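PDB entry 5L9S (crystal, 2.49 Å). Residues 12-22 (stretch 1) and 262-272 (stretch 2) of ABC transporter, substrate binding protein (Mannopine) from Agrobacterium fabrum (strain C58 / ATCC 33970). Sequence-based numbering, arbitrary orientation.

Stretch 1, residues 12-22: GTYEKALREAW
Stretch 2, residues 262-272: AAQAKACETLS

Two helices far apart in sequence pack closely and nearly antiparallel through an alanine-rich seam, an apolar contact with no direct hydrogen bond across it and one water at its margin. The helix axes approach to 8.4 Å, and their N-to-C directions make an angle of 153°. Alanines set the register: Ala17 CA lies 5.4 Å from Ala267 CA, and Ala21 CA lies 4.9 Å from Ala263 CA, so advancing one turn along stretch 1 means retreating one turn along stretch 2. Phi/psi values stay near -63/-43 through most of both helices, held by i to i+4 bonds such as Ala21 N to Ala17 O (3.1 Å) and Ala267 N to Ala263 O (3.0 Å). Stretch 1 widens into a pi-type turn at 19-22, where Ala21 has -94/-26 and Trp22 -124/-52. The second helix ends at Leu271 (-94/-9), and Ser272 leaves it with positive phi (61/51).

Small side chains let the backbones come close. Ala21 CB points toward the other helix and meets Ala267 CB at 3.7 Å and Ala267 N at 3.6 Å; in return, Ala263 CB sits 3.3 Å from Ala21 O, a tight van der Waals contact. Leu18 (m, t) starts sideways, but its end comes nearer, bringing CD2 to 4.4 Å from Ala267 CB.

Leu271 (m, t; chi1 -60°, chi2 161°) covers the other end of the seam. Its CG lies 3.7 Å from Ala17 CB, and its CD1 lies 3.7 Å from Tyr14 CD1, at the edge of the ring and near its plane. Tyr14 (chi1 -162°, t; chi2 9°) points its CA-to-CB bond away, yet its ring returns to this contact. Thr13 (m) adds a looser approach, CG2 to Leu271 CD2 at 4.2 Å.

More polar residues border the seam with their aliphatic parts. Lys266 (t, t, t, p) reaches across Ala21 toward Glu20, placing its CE 3.6 Å from Glu20 O and 4.0 Å from Glu20 CB; its CD is 3.8 Å from Ala21 CB. Thr270 (m) puts CG2 3.7 Å from Ala17 CB, while its OG1 donates to Lys266 O (3.0 Å), satisfying a hydroxyl within its own helix. The oxygen of one water lies 3.1 Å from Ala17 O and 3.0 Å from Thr270 OG1, joining the helices, and 3.4 Å from Glu20 OE1, a weak bond; all three can accept from it, but its two hydrogens serve only two at once. Away from the contact, Arg19 NH2 and Glu15 OE2 form a salt bridge at 3.2 Å, one turn apart.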

# COMPACT_ATOMS: atom_id res chain seq x y z
N GLY A 12 -5.57 -7.54 15.16
CA GLY A 12 -5.45 -6.30 15.91
C GLY A 12 -6.31 -5.13 15.50
O GLY A 12 -7.53 -5.26 15.37
N THR A 13 -5.67 -3.97 15.33
CA THR A 13 -6.26 -2.67 14.98
C THR A 13 -6.90 -2.70 13.60
O THR A 13 -7.97 -2.12 13.41
CB THR A 13 -5.18 -1.58 15.15
OG1 THR A 13 -5.14 -1.25 16.54
CG2 THR A 13 -5.47 -0.32 14.34
N TYR A 14 -6.23 -3.38 12.65
CA TYR A 14 -6.65 -3.57 11.27
C TYR A 14 -7.98 -4.33 11.24
O TYR A 14 -8.94 -3.84 10.64
CB TYR A 14 -5.53 -4.32 10.52
CG TYR A 14 -5.56 -4.26 9.00
CD1 TYR A 14 -6.43 -3.41 8.33
CD2 TYR A 14 -4.72 -5.06 8.24
CE1 TYR A 14 -6.48 -3.37 6.93
CE2 TYR A 14 -4.75 -5.04 6.84
CZ TYR A 14 -5.63 -4.19 6.19
OH TYR A 14 -5.63 -4.18 4.81
N GLU A 15 -8.05 -5.47 11.94
CA GLU A 15 -9.24 -6.31 12.05
C GLU A 15 -10.41 -5.58 12.72
O GLU A 15 -11.55 -5.72 12.27
CB GLU A 15 -8.88 -7.55 12.83
CG GLU A 15 -9.91 -8.65 12.90
CD GLU A 15 -9.29 -9.87 13.55
OE1 GLU A 15 -8.80 -10.75 12.81
OE2 GLU A 15 -9.17 -9.87 14.79
N LYS A 16 -10.12 -4.80 13.77
CA LYS A 16 -11.10 -4.03 14.53
C LYS A 16 -11.78 -3.00 13.66
O LYS A 16 -13.01 -2.90 13.71
CB LYS A 16 -10.41 -3.36 15.72
CG LYS A 16 -11.32 -2.95 16.87
CD LYS A 16 -10.53 -2.17 17.93
CE LYS A 16 -9.95 -3.01 19.07
NZ LYS A 16 -8.77 -3.83 18.63
N ALA A 17 -11.00 -2.26 12.84
CA ALA A 17 -11.50 -1.25 11.90
C ALA A 17 -12.45 -1.90 10.85
O ALA A 17 -13.53 -1.35 10.55
CB ALA A 17 -10.34 -0.54 11.21
N LEU A 18 -12.06 -3.08 10.33
CA LEU A 18 -12.84 -3.85 9.36
C LEU A 18 -14.11 -4.44 9.96
O LEU A 18 -15.12 -4.51 9.28
CB LEU A 18 -11.97 -4.94 8.69
CG LEU A 18 -10.69 -4.46 7.93
CD1 LEU A 18 -9.96 -5.60 7.33
CD2 LEU A 18 -11.00 -3.41 6.86
N ARG A 19 -14.08 -4.81 11.24
CA ARG A 19 -15.25 -5.39 11.91
C ARG A 19 -16.36 -4.35 12.06
O ARG A 19 -17.52 -4.63 11.79
CB ARG A 19 -14.84 -5.93 13.28
CG ARG A 19 -15.79 -6.98 13.85
CD ARG A 19 -15.35 -7.44 15.23
NE ARG A 19 -13.97 -7.95 15.24
CZ ARG A 19 -13.61 -9.20 14.96
NH1 ARG A 19 -14.52 -10.11 14.64
NH2 ARG A 19 -12.33 -9.55 15.01
N GLU A 20 -15.98 -3.13 12.48
CA GLU A 20 -16.87 -2.01 12.73
C GLU A 20 -17.43 -1.41 11.44
O GLU A 20 -18.61 -1.06 11.39
CB GLU A 20 -16.14 -0.91 13.52
CG GLU A 20 -15.73 -1.31 14.93
CD GLU A 20 -14.74 -0.40 15.65
OE1 GLU A 20 -14.23 0.57 15.03
OE2 GLU A 20 -14.45 -0.67 16.84
N ALA A 21 -16.59 -1.28 10.40
CA ALA A 21 -16.97 -0.64 9.15
C ALA A 21 -17.48 -1.57 8.06
O ALA A 21 -18.25 -1.12 7.21
CB ALA A 21 -15.81 0.18 8.63
N TRP A 22 -17.06 -2.85 8.07
CA TRP A 22 -17.35 -3.78 7.00
C TRP A 22 -18.06 -5.07 7.42
O TRP A 22 -19.08 -5.39 6.81
CB TRP A 22 -16.02 -4.07 6.28
CG TRP A 22 -16.04 -5.02 5.11
CD1 TRP A 22 -17.11 -5.33 4.32
CD2 TRP A 22 -14.92 -5.70 4.55
NE1 TRP A 22 -16.72 -6.20 3.34
CE2 TRP A 22 -15.37 -6.43 3.45
CE3 TRP A 22 -13.55 -5.74 4.87
CZ2 TRP A 22 -14.52 -7.21 2.66
CZ3 TRP A 22 -12.72 -6.57 4.14
CH2 TRP A 22 -13.20 -7.27 3.03
N ALA A 262 -19.38 4.48 2.26
CA ALA A 262 -19.48 4.79 3.70
C ALA A 262 -18.64 3.83 4.53
O ALA A 262 -17.95 4.27 5.46
CB ALA A 262 -20.94 4.73 4.14
N ALA A 263 -18.68 2.53 4.17
CA ALA A 263 -17.93 1.45 4.80
C ALA A 263 -16.43 1.72 4.60
O ALA A 263 -15.68 1.77 5.59
CB ALA A 263 -18.31 0.11 4.17
N GLN A 264 -16.01 1.97 3.34
CA GLN A 264 -14.63 2.28 2.96
C GLN A 264 -14.09 3.52 3.67
O GLN A 264 -12.97 3.47 4.17
CB GLN A 264 -14.49 2.46 1.45
CG GLN A 264 -14.90 1.27 0.61
CD GLN A 264 -14.70 1.57 -0.84
OE1 GLN A 264 -15.47 1.16 -1.73
NE2 GLN A 264 -13.73 2.40 -1.10
N ALA A 265 -14.87 4.63 3.72
CA ALA A 265 -14.50 5.90 4.34
C ALA A 265 -14.35 5.74 5.86
O ALA A 265 -13.41 6.30 6.44
CB ALA A 265 -15.53 6.95 4.03
N LYS A 266 -15.26 4.98 6.51
CA LYS A 266 -15.20 4.75 7.95
C LYS A 266 -13.91 3.96 8.29
O LYS A 266 -13.16 4.39 9.17
CB LYS A 266 -16.47 4.02 8.43
CG LYS A 266 -16.55 3.83 9.93
CD LYS A 266 -17.74 2.98 10.34
CE LYS A 266 -17.60 2.39 11.73
NZ LYS A 266 -17.42 3.43 12.78
N ALA A 267 -13.67 2.84 7.57
CA ALA A 267 -12.47 2.02 7.76
C ALA A 267 -11.18 2.81 7.46
O ALA A 267 -10.21 2.70 8.22
CB ALA A 267 -12.55 0.75 6.91
N CYS A 268 -11.18 3.65 6.42
CA CYS A 268 -9.98 4.42 6.09
C CYS A 268 -9.78 5.70 6.94
O CYS A 268 -8.66 6.19 7.00
CB CYS A 268 -9.89 4.70 4.59
SG CYS A 268 -9.48 3.22 3.62
N GLU A 269 -10.83 6.17 7.66
CA GLU A 269 -10.67 7.29 8.62
C GLU A 269 -9.87 6.72 9.81
O GLU A 269 -8.88 7.32 10.22
CB GLU A 269 -12.04 7.80 9.12
CG GLU A 269 -12.65 8.95 8.33
CD GLU A 269 -14.17 9.03 8.40
OE1 GLU A 269 -14.73 8.77 9.48
OE2 GLU A 269 -14.80 9.33 7.36
N THR A 270 -10.26 5.52 10.28
CA THR A 270 -9.65 4.79 11.38
C THR A 270 -8.18 4.43 11.09
O THR A 270 -7.32 4.62 11.96
CB THR A 270 -10.46 3.50 11.65
OG1 THR A 270 -11.86 3.79 11.76
CG2 THR A 270 -9.97 2.73 12.86
N LEU A 271 -7.91 3.90 9.88
CA LEU A 271 -6.60 3.40 9.48
C LEU A 271 -5.69 4.38 8.72
O LEU A 271 -4.51 4.06 8.53
CB LEU A 271 -6.78 2.11 8.65
CG LEU A 271 -7.47 0.91 9.33
CD1 LEU A 271 -7.98 -0.07 8.31
CD2 LEU A 271 -6.60 0.25 10.37
N SER A 272 -6.20 5.57 8.30
CA SER A 272 -5.41 6.59 7.56
C SER A 272 -4.86 6.07 6.22
O SER A 272 -3.68 6.19 5.90
CB SER A 272 -4.29 7.18 8.44
OG SER A 272 -4.81 7.88 9.56
O HOH W 1 -13.75 1.51 11.81